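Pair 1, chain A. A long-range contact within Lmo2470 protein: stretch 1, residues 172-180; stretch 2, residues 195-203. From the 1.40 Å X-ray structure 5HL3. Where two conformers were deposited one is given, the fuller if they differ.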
# COMPACT_ATOMS: atom_id res chain seq x y z
N LEU A 172 -14.08 -0.60 9.76
CA LEU A 172 -13.14 -0.55 8.63
C LEU A 172 -12.99 -1.90 7.93
O LEU A 172 -12.73 -2.93 8.59
CB LEU A 172 -11.78 -0.03 9.11
CG LEU A 172 -10.81 0.38 8.01
CD1 LEU A 172 -11.25 1.70 7.41
CD2 LEU A 172 -9.38 0.48 8.54
N ILE A 173 -13.12 -1.90 6.61
CA ILE A 173 -13.03 -3.13 5.79
C ILE A 173 -11.77 -3.11 4.89
O ILE A 173 -11.19 -4.18 4.65
CB ILE A 173 -14.29 -3.27 4.90
CG1 ILE A 173 -15.53 -3.47 5.76
CG2 ILE A 173 -14.15 -4.41 3.89
CD1 ILE A 173 -16.80 -3.27 4.98
N THR A 174 -11.38 -1.94 4.38
CA THR A 174 -10.28 -1.81 3.42
C THR A 174 -9.31 -0.77 3.88
O THR A 174 -9.71 0.36 4.17
CB THR A 174 -10.79 -1.45 1.99
OG1 THR A 174 -11.61 -2.53 1.52
CG2 THR A 174 -9.63 -1.23 1.02
N LEU A 175 -8.03 -1.12 3.91
CA LEU A 175 -6.96 -0.19 4.27
C LEU A 175 -5.85 -0.37 3.24
O LEU A 175 -5.20 -1.44 3.20
CB LEU A 175 -6.46 -0.47 5.68
CG LEU A 175 -5.35 0.39 6.24
CD1 LEU A 175 -5.71 1.87 6.16
CD2 LEU A 175 -5.03 -0.01 7.68
N ASP A 176 -5.63 0.64 2.41
CA ASP A 176 -4.57 0.63 1.39
C ASP A 176 -3.49 1.60 1.82
O ASP A 176 -3.69 2.82 1.78
CB ASP A 176 -5.12 0.99 0.00
CG ASP A 176 -4.04 1.02 -1.08
OD1 ASP A 176 -2.87 0.69 -0.83
OD2 ASP A 176 -4.41 1.42 -2.23
N LEU A 177 -2.35 1.06 2.25
CA LEU A 177 -1.17 1.83 2.68
C LEU A 177 0.03 1.47 1.78
O LEU A 177 1.20 1.60 2.22
CB LEU A 177 -0.86 1.56 4.15
CG LEU A 177 -1.84 2.21 5.13
CD1 LEU A 177 -1.77 1.54 6.49
CD2 LEU A 177 -1.59 3.71 5.20
N SER A 178 -0.25 1.05 0.55
CA SER A 178 0.82 0.65 -0.35
C SER A 178 1.70 1.85 -0.71
O SER A 178 1.27 2.98 -0.63
CB SER A 178 0.28 0.00 -1.61
OG SER A 178 -0.61 0.88 -2.30
N SER A 179 2.91 1.57 -1.17
CA SER A 179 3.83 2.60 -1.64
C SER A 179 4.10 3.68 -0.63
O SER A 179 4.15 4.86 -0.98
CB SER A 179 3.35 3.21 -2.99
OG SER A 179 3.48 2.24 -4.02
N ASN A 180 4.38 3.28 0.60
CA ASN A 180 4.77 4.21 1.68
C ASN A 180 6.12 3.80 2.21
O ASN A 180 6.86 3.09 1.53
CB ASN A 180 3.64 4.31 2.73
CG ASN A 180 2.49 5.17 2.26
OD1 ASN A 180 2.69 6.36 1.98
ND2 ASN A 180 1.31 4.59 2.16
N THR A 195 -10.90 -6.67 5.95
CA THR A 195 -10.80 -7.80 5.00
C THR A 195 -9.66 -7.65 4.01
O THR A 195 -9.14 -8.66 3.55
CB THR A 195 -12.12 -8.04 4.21
OG1 THR A 195 -12.28 -7.07 3.17
CG2 THR A 195 -13.28 -8.02 5.15
N PHE A 196 -9.26 -6.41 3.69
CA PHE A 196 -8.21 -6.15 2.68
C PHE A 196 -7.17 -5.21 3.27
O PHE A 196 -7.51 -4.10 3.69
CB PHE A 196 -8.88 -5.50 1.44
CG PHE A 196 -10.03 -6.33 0.88
CD1 PHE A 196 -9.81 -7.46 0.10
CD2 PHE A 196 -11.34 -5.97 1.14
CE1 PHE A 196 -10.87 -8.18 -0.40
CE2 PHE A 196 -12.40 -6.68 0.63
CZ PHE A 196 -12.16 -7.80 -0.13
N LEU A 197 -5.93 -5.66 3.33
CA LEU A 197 -4.82 -4.86 3.86
C LEU A 197 -3.70 -4.88 2.82
O LEU A 197 -3.05 -5.92 2.60
CB LEU A 197 -4.35 -5.42 5.19
CG LEU A 197 -3.20 -4.70 5.91
CD1 LEU A 197 -3.49 -3.21 6.03
CD2 LEU A 197 -2.94 -5.32 7.26
N ASP A 198 -3.52 -3.75 2.14
CA ASP A 198 -2.49 -3.62 1.08
C ASP A 198 -1.29 -2.86 1.62
O ASP A 198 -1.38 -1.67 1.90
CB ASP A 198 -3.06 -2.94 -0.18
CG ASP A 198 -2.17 -3.14 -1.40
OD1 ASP A 198 -1.00 -3.54 -1.22
OD2 ASP A 198 -2.63 -2.87 -2.55
N LEU A 199 -0.18 -3.56 1.74
CA LEU A 199 1.09 -3.00 2.27
C LEU A 199 2.22 -3.16 1.26
O LEU A 199 3.39 -3.07 1.63
CB LEU A 199 1.42 -3.66 3.59
CG LEU A 199 0.40 -3.45 4.70
CD1 LEU A 199 0.71 -4.29 5.90
CD2 LEU A 199 0.34 -2.00 5.08
N ASN A 200 1.89 -3.38 -0.00
CA ASN A 200 2.94 -3.58 -0.99
C ASN A 200 3.83 -2.35 -1.11
O ASN A 200 3.37 -1.24 -0.92
CB ASN A 200 2.38 -4.06 -2.33
CG ASN A 200 1.91 -2.95 -3.26
OD1 ASN A 200 2.73 -2.34 -3.98
ND2 ASN A 200 0.62 -2.81 -3.36
N ALA A 201 5.10 -2.56 -1.43
CA ALA A 201 6.05 -1.43 -1.65
C ALA A 201 6.22 -0.55 -0.41
O ALA A 201 6.15 0.67 -0.45
CB ALA A 201 5.70 -0.62 -2.90
N ASN A 202 6.44 -1.19 0.73
CA ASN A 202 6.85 -0.53 1.96
C ASN A 202 8.25 -1.03 2.34
O ASN A 202 8.97 -1.52 1.47
CB ASN A 202 5.79 -0.70 3.06
CG ASN A 202 4.67 0.31 2.93
OD1 ASN A 202 4.82 1.47 3.30
ND2 ASN A 202 3.56 -0.11 2.36
N LEU A 203 8.64 -0.82 3.58
CA LEU A 203 9.99 -1.18 4.10
C LEU A 203 9.87 -2.14 5.25
O LEU A 203 10.71 -2.16 6.15
CB LEU A 203 10.70 0.10 4.54
CG LEU A 203 10.84 1.22 3.46
CD1 LEU A 203 11.46 2.49 4.03
CD2 LEU A 203 11.64 0.73 2.26
O HOH W 1 -0.55 -0.23 -4.83
O HOH W 2 2.21 0.13 -4.94

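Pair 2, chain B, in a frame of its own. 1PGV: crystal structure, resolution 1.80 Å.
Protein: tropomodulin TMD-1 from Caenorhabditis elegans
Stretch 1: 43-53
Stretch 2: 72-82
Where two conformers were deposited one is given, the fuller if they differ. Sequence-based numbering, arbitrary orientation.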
# COMPACT_ATOMS: atom_id res chain seq x y z
N LEU B 43 -16.88 -2.88 -7.77
CA LEU B 43 -16.04 -3.39 -6.70
C LEU B 43 -14.93 -2.38 -6.41
O LEU B 43 -13.91 -2.36 -7.11
CB LEU B 43 -15.44 -4.74 -7.09
CG LEU B 43 -14.55 -5.43 -6.04
CD1 LEU B 43 -15.26 -5.50 -4.70
CD2 LEU B 43 -14.19 -6.82 -6.53
N LYS B 44 -15.14 -1.54 -5.40
CA LYS B 44 -14.18 -0.51 -5.03
C LYS B 44 -13.35 -0.86 -3.80
O LYS B 44 -12.27 -0.31 -3.59
CB LYS B 44 -14.91 0.81 -4.76
CG LYS B 44 -15.80 1.28 -5.90
CD LYS B 44 -15.01 1.54 -7.16
CE LYS B 44 -15.92 2.04 -8.27
NZ LYS B 44 -16.65 3.28 -7.88
N GLU B 45 -13.88 -1.74 -2.96
CA GLU B 45 -13.17 -2.14 -1.76
C GLU B 45 -13.10 -3.65 -1.58
O GLU B 45 -14.11 -4.35 -1.66
CB GLU B 45 -13.81 -1.50 -0.51
CG GLU B 45 -13.31 -2.11 0.80
CD GLU B 45 -13.60 -1.24 2.02
OE1 GLU B 45 -14.71 -0.69 2.11
OE2 GLU B 45 -12.71 -1.14 2.89
N VAL B 46 -11.88 -4.13 -1.35
CA VAL B 46 -11.64 -5.55 -1.12
C VAL B 46 -10.91 -5.60 0.21
O VAL B 46 -9.82 -5.05 0.35
CB VAL B 46 -10.74 -6.17 -2.21
CG1 VAL B 46 -10.43 -7.61 -1.87
CG2 VAL B 46 -11.44 -6.09 -3.56
N ASN B 47 -11.53 -6.23 1.20
CA ASN B 47 -10.95 -6.32 2.53
C ASN B 47 -10.89 -7.77 2.98
O ASN B 47 -11.93 -8.39 3.22
CB ASN B 47 -11.80 -5.51 3.51
CG ASN B 47 -11.15 -5.37 4.87
OD1 ASN B 47 -10.57 -6.32 5.40
ND2 ASN B 47 -11.25 -4.18 5.45
N ILE B 48 -9.68 -8.32 3.08
CA ILE B 48 -9.53 -9.70 3.54
C ILE B 48 -8.75 -9.73 4.85
O ILE B 48 -8.06 -10.71 5.15
CB ILE B 48 -8.82 -10.59 2.50
CG1 ILE B 48 -7.39 -10.08 2.26
CG2 ILE B 48 -9.62 -10.61 1.21
CD1 ILE B 48 -6.59 -10.98 1.33
N ASN B 49 -8.87 -8.66 5.62
CA ASN B 49 -8.19 -8.57 6.91
C ASN B 49 -8.52 -9.77 7.79
O ASN B 49 -9.67 -10.20 7.84
CB ASN B 49 -8.58 -7.29 7.65
CG ASN B 49 -8.01 -6.03 7.02
OD1 ASN B 49 -7.16 -6.10 6.13
ND2 ASN B 49 -8.46 -4.87 7.49
N ASN B 50 -7.51 -10.31 8.46
CA ASN B 50 -7.66 -11.44 9.37
C ASN B 50 -8.00 -12.78 8.73
O ASN B 50 -8.29 -13.74 9.44
CB ASN B 50 -8.72 -11.10 10.42
CG ASN B 50 -8.49 -9.75 11.05
OD1 ASN B 50 -7.43 -9.48 11.62
ND2 ASN B 50 -9.49 -8.87 10.95
N MET B 51 -7.97 -12.86 7.41
CA MET B 51 -8.26 -14.12 6.72
C MET B 51 -6.98 -14.92 6.48
O MET B 51 -6.45 -14.94 5.37
CB MET B 51 -8.98 -13.84 5.40
CG MET B 51 -10.36 -13.21 5.57
SD MET B 51 -11.25 -12.97 4.02
CE MET B 51 -12.03 -14.57 3.81
N LYS B 52 -6.50 -15.58 7.53
CA LYS B 52 -5.28 -16.38 7.45
C LYS B 52 -5.53 -17.76 6.85
O LYS B 52 -4.59 -18.47 6.49
CB LYS B 52 -4.67 -16.52 8.84
CG LYS B 52 -4.30 -15.20 9.48
CD LYS B 52 -3.80 -15.38 10.90
CE LYS B 52 -3.29 -14.07 11.47
NZ LYS B 52 -2.80 -14.20 12.87
N ARG B 53 -6.80 -18.13 6.74
CA ARG B 53 -7.21 -19.43 6.20
C ARG B 53 -6.94 -19.54 4.71
O ARG B 53 -6.53 -20.59 4.21
CB ARG B 53 -8.70 -19.64 6.44
CG ARG B 53 -9.56 -18.58 5.76
CD ARG B 53 -10.90 -19.13 5.30
NE ARG B 53 -11.57 -18.19 4.40
CZ ARG B 53 -12.74 -18.42 3.81
NH1 ARG B 53 -13.38 -19.56 4.02
NH2 ARG B 53 -13.27 -17.51 3.00
N ILE B 72 -10.80 -0.44 -8.34
CA ILE B 72 -10.50 -0.70 -6.93
C ILE B 72 -9.89 0.53 -6.25
O ILE B 72 -8.94 1.13 -6.77
CB ILE B 72 -9.57 -1.92 -6.78
CG1 ILE B 72 -9.31 -2.19 -5.29
CG2 ILE B 72 -8.28 -1.70 -7.55
CD1 ILE B 72 -8.55 -3.48 -5.02
N GLU B 73 -10.44 0.89 -5.10
CA GLU B 73 -9.98 2.04 -4.34
C GLU B 73 -9.34 1.69 -3.01
O GLU B 73 -8.49 2.42 -2.51
CB GLU B 73 -11.17 2.99 -4.08
CG GLU B 73 -11.65 3.72 -5.32
CD GLU B 73 -12.91 4.52 -5.07
OE1 GLU B 73 -13.18 4.88 -3.90
OE2 GLU B 73 -13.63 4.79 -6.05
N LYS B 74 -9.75 0.57 -2.43
CA LYS B 74 -9.20 0.13 -1.16
C LYS B 74 -8.91 -1.36 -1.17
O LYS B 74 -9.76 -2.17 -1.55
CB LYS B 74 -10.17 0.46 -0.02
CG LYS B 74 -10.49 1.93 0.13
CD LYS B 74 -11.42 2.17 1.31
CE LYS B 74 -11.75 3.65 1.46
NZ LYS B 74 -12.61 3.90 2.65
N PHE B 75 -7.70 -1.72 -0.77
CA PHE B 75 -7.29 -3.12 -0.74
C PHE B 75 -6.60 -3.34 0.60
O PHE B 75 -5.55 -2.77 0.86
CB PHE B 75 -6.35 -3.41 -1.91
CG PHE B 75 -6.05 -4.87 -2.11
CD1 PHE B 75 -6.90 -5.85 -1.61
CD2 PHE B 75 -4.92 -5.27 -2.81
CE1 PHE B 75 -6.64 -7.21 -1.83
CE2 PHE B 75 -4.65 -6.62 -3.03
CZ PHE B 75 -5.51 -7.59 -2.54
N SER B 76 -7.22 -4.16 1.45
CA SER B 76 -6.66 -4.42 2.77
C SER B 76 -6.41 -5.90 3.00
O SER B 76 -7.30 -6.73 2.81
CB SER B 76 -7.59 -3.87 3.85
OG SER B 76 -6.96 -3.86 5.12
N LEU B 77 -5.18 -6.22 3.41
CA LEU B 77 -4.78 -7.60 3.69
C LEU B 77 -4.06 -7.64 5.03
O LEU B 77 -3.07 -8.36 5.19
CB LEU B 77 -3.82 -8.11 2.61
CG LEU B 77 -4.09 -7.85 1.13
CD1 LEU B 77 -3.76 -6.39 0.81
CD2 LEU B 77 -3.22 -8.78 0.29
N ALA B 78 -4.55 -6.85 5.98
CA ALA B 78 -3.94 -6.81 7.30
C ALA B 78 -4.12 -8.13 8.04
O ALA B 78 -5.16 -8.77 7.93
CB ALA B 78 -4.54 -5.67 8.12
N ASN B 79 -3.09 -8.52 8.78
CA ASN B 79 -3.15 -9.75 9.55
C ASN B 79 -3.66 -10.95 8.77
O ASN B 79 -4.64 -11.59 9.16
CB ASN B 79 -4.01 -9.52 10.79
CG ASN B 79 -3.91 -10.66 11.79
OD1 ASN B 79 -2.82 -11.11 12.13
ND2 ASN B 79 -5.06 -11.11 12.28
N THR B 80 -3.00 -11.26 7.65
CA THR B 80 -3.37 -12.40 6.83
C THR B 80 -2.19 -13.37 6.78
O THR B 80 -2.17 -14.30 5.98
CB THR B 80 -3.72 -11.99 5.39
OG1 THR B 80 -2.67 -11.18 4.85
CG2 THR B 80 -5.03 -11.20 5.36
N ALA B 81 -1.21 -13.12 7.64
CA ALA B 81 -0.01 -13.94 7.73
C ALA B 81 0.72 -14.10 6.40
O ALA B 81 1.26 -15.17 6.11
CB ALA B 81 -0.37 -15.32 8.30
N ILE B 82 0.73 -13.05 5.58
CA ILE B 82 1.41 -13.13 4.29
C ILE B 82 2.87 -12.72 4.45
O ILE B 82 3.22 -11.97 5.36
CB ILE B 82 0.75 -12.23 3.23
CG1 ILE B 82 0.63 -10.80 3.75
CG2 ILE B 82 -0.62 -12.79 2.86
CD1 ILE B 82 0.14 -9.81 2.71
O HOH W 3 -13.77 1.78 3.97

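In both pairs two short parallel strands run side by side and then turn together into loops that stay in register. Superposing N, CA and C of 14 central residues gives an RMSD of 0.4 Å. The strand axes diverge by 4° in pair 1 and 5° in pair 2, with closest approaches of 5.0 and 4.8 Å. Three bridges match: T174(A)–F196(A) with E45(B)–K74(B), L175(A)–L197(A) with V46(B)–F75(B), and D176(A)–D198(A) with N47(B)–S76(B).

The hydrogen-bond ladder is conserved atom for atom. I173(A) O accepts from T195(A) N (2.8 Å) and F196(A) N (3.1 Å); at the matching position K44(B) O accepts from E73(B) N (2.7 Å) and K74(B) N (2.9 Å). Further along, L175(A) N donates to F196(A) O and V46(B) N to K74(B) O, at 3.0 and 2.9 Å. Beyond the strands, S179(A) N reaches N200(A) O and N50(B) N reaches A78(B) O, both at 2.9 Å, so the register survives the turn.

On the face carrying the middle bridge, both pairs pack apolar groups: L175(A) CD2 lies 3.9 Å from L197(A) CD1, and V46(B) CG1 lies 3.8 Å from F75(B) CE1. The smaller valine is met by an aromatic ring, and the side-chain centres at the two positions shift by only 1.0 and 0.7 Å. The other face differs more. T174(A) OG1 approaches F196(A) CD2 at 3.5 Å, whereas E45(B) and K74(B) share water 3, which donates to E45(B) OE1 (3.2 Å) and accepts from K74(B) NZ (2.8 Å).

The turn is where the chemistry separates. In pair 1 each aspartate accepts a hydrogen bond from a backbone N two residues on in its own stretch: D176(A) OD1 from S178(A) N at 3.0 Å, and D198(A) OD1 from N200(A) N at 3.1 Å. Pair 2 keeps the first arrangement, with N49(B) N donating to N47(B) OD1 at 2.9 Å. At the second, S76(B) replaces the aspartate, and the loop amide is served from across: A78(B) N donates to N49(B) OD1 at 2.7 Å, while S76(B) OG donates to the same oxygen at a very short 2.5 Å.

N202(A) and T80(B) also coincide. N202(A) ND2 bonds L199(A) O (3.1 Å) and crosses to L177(A) O (2.9 Å). T80(B) OG1 takes over the local bond, to L77(B) O at 2.9 Å, but the rest of its side chain is a methyl, CG2, which lies 3.1 Å from I48(B) O; that carbonyl instead accepts from M51(B) N at 3.1 Å, within a type II turn.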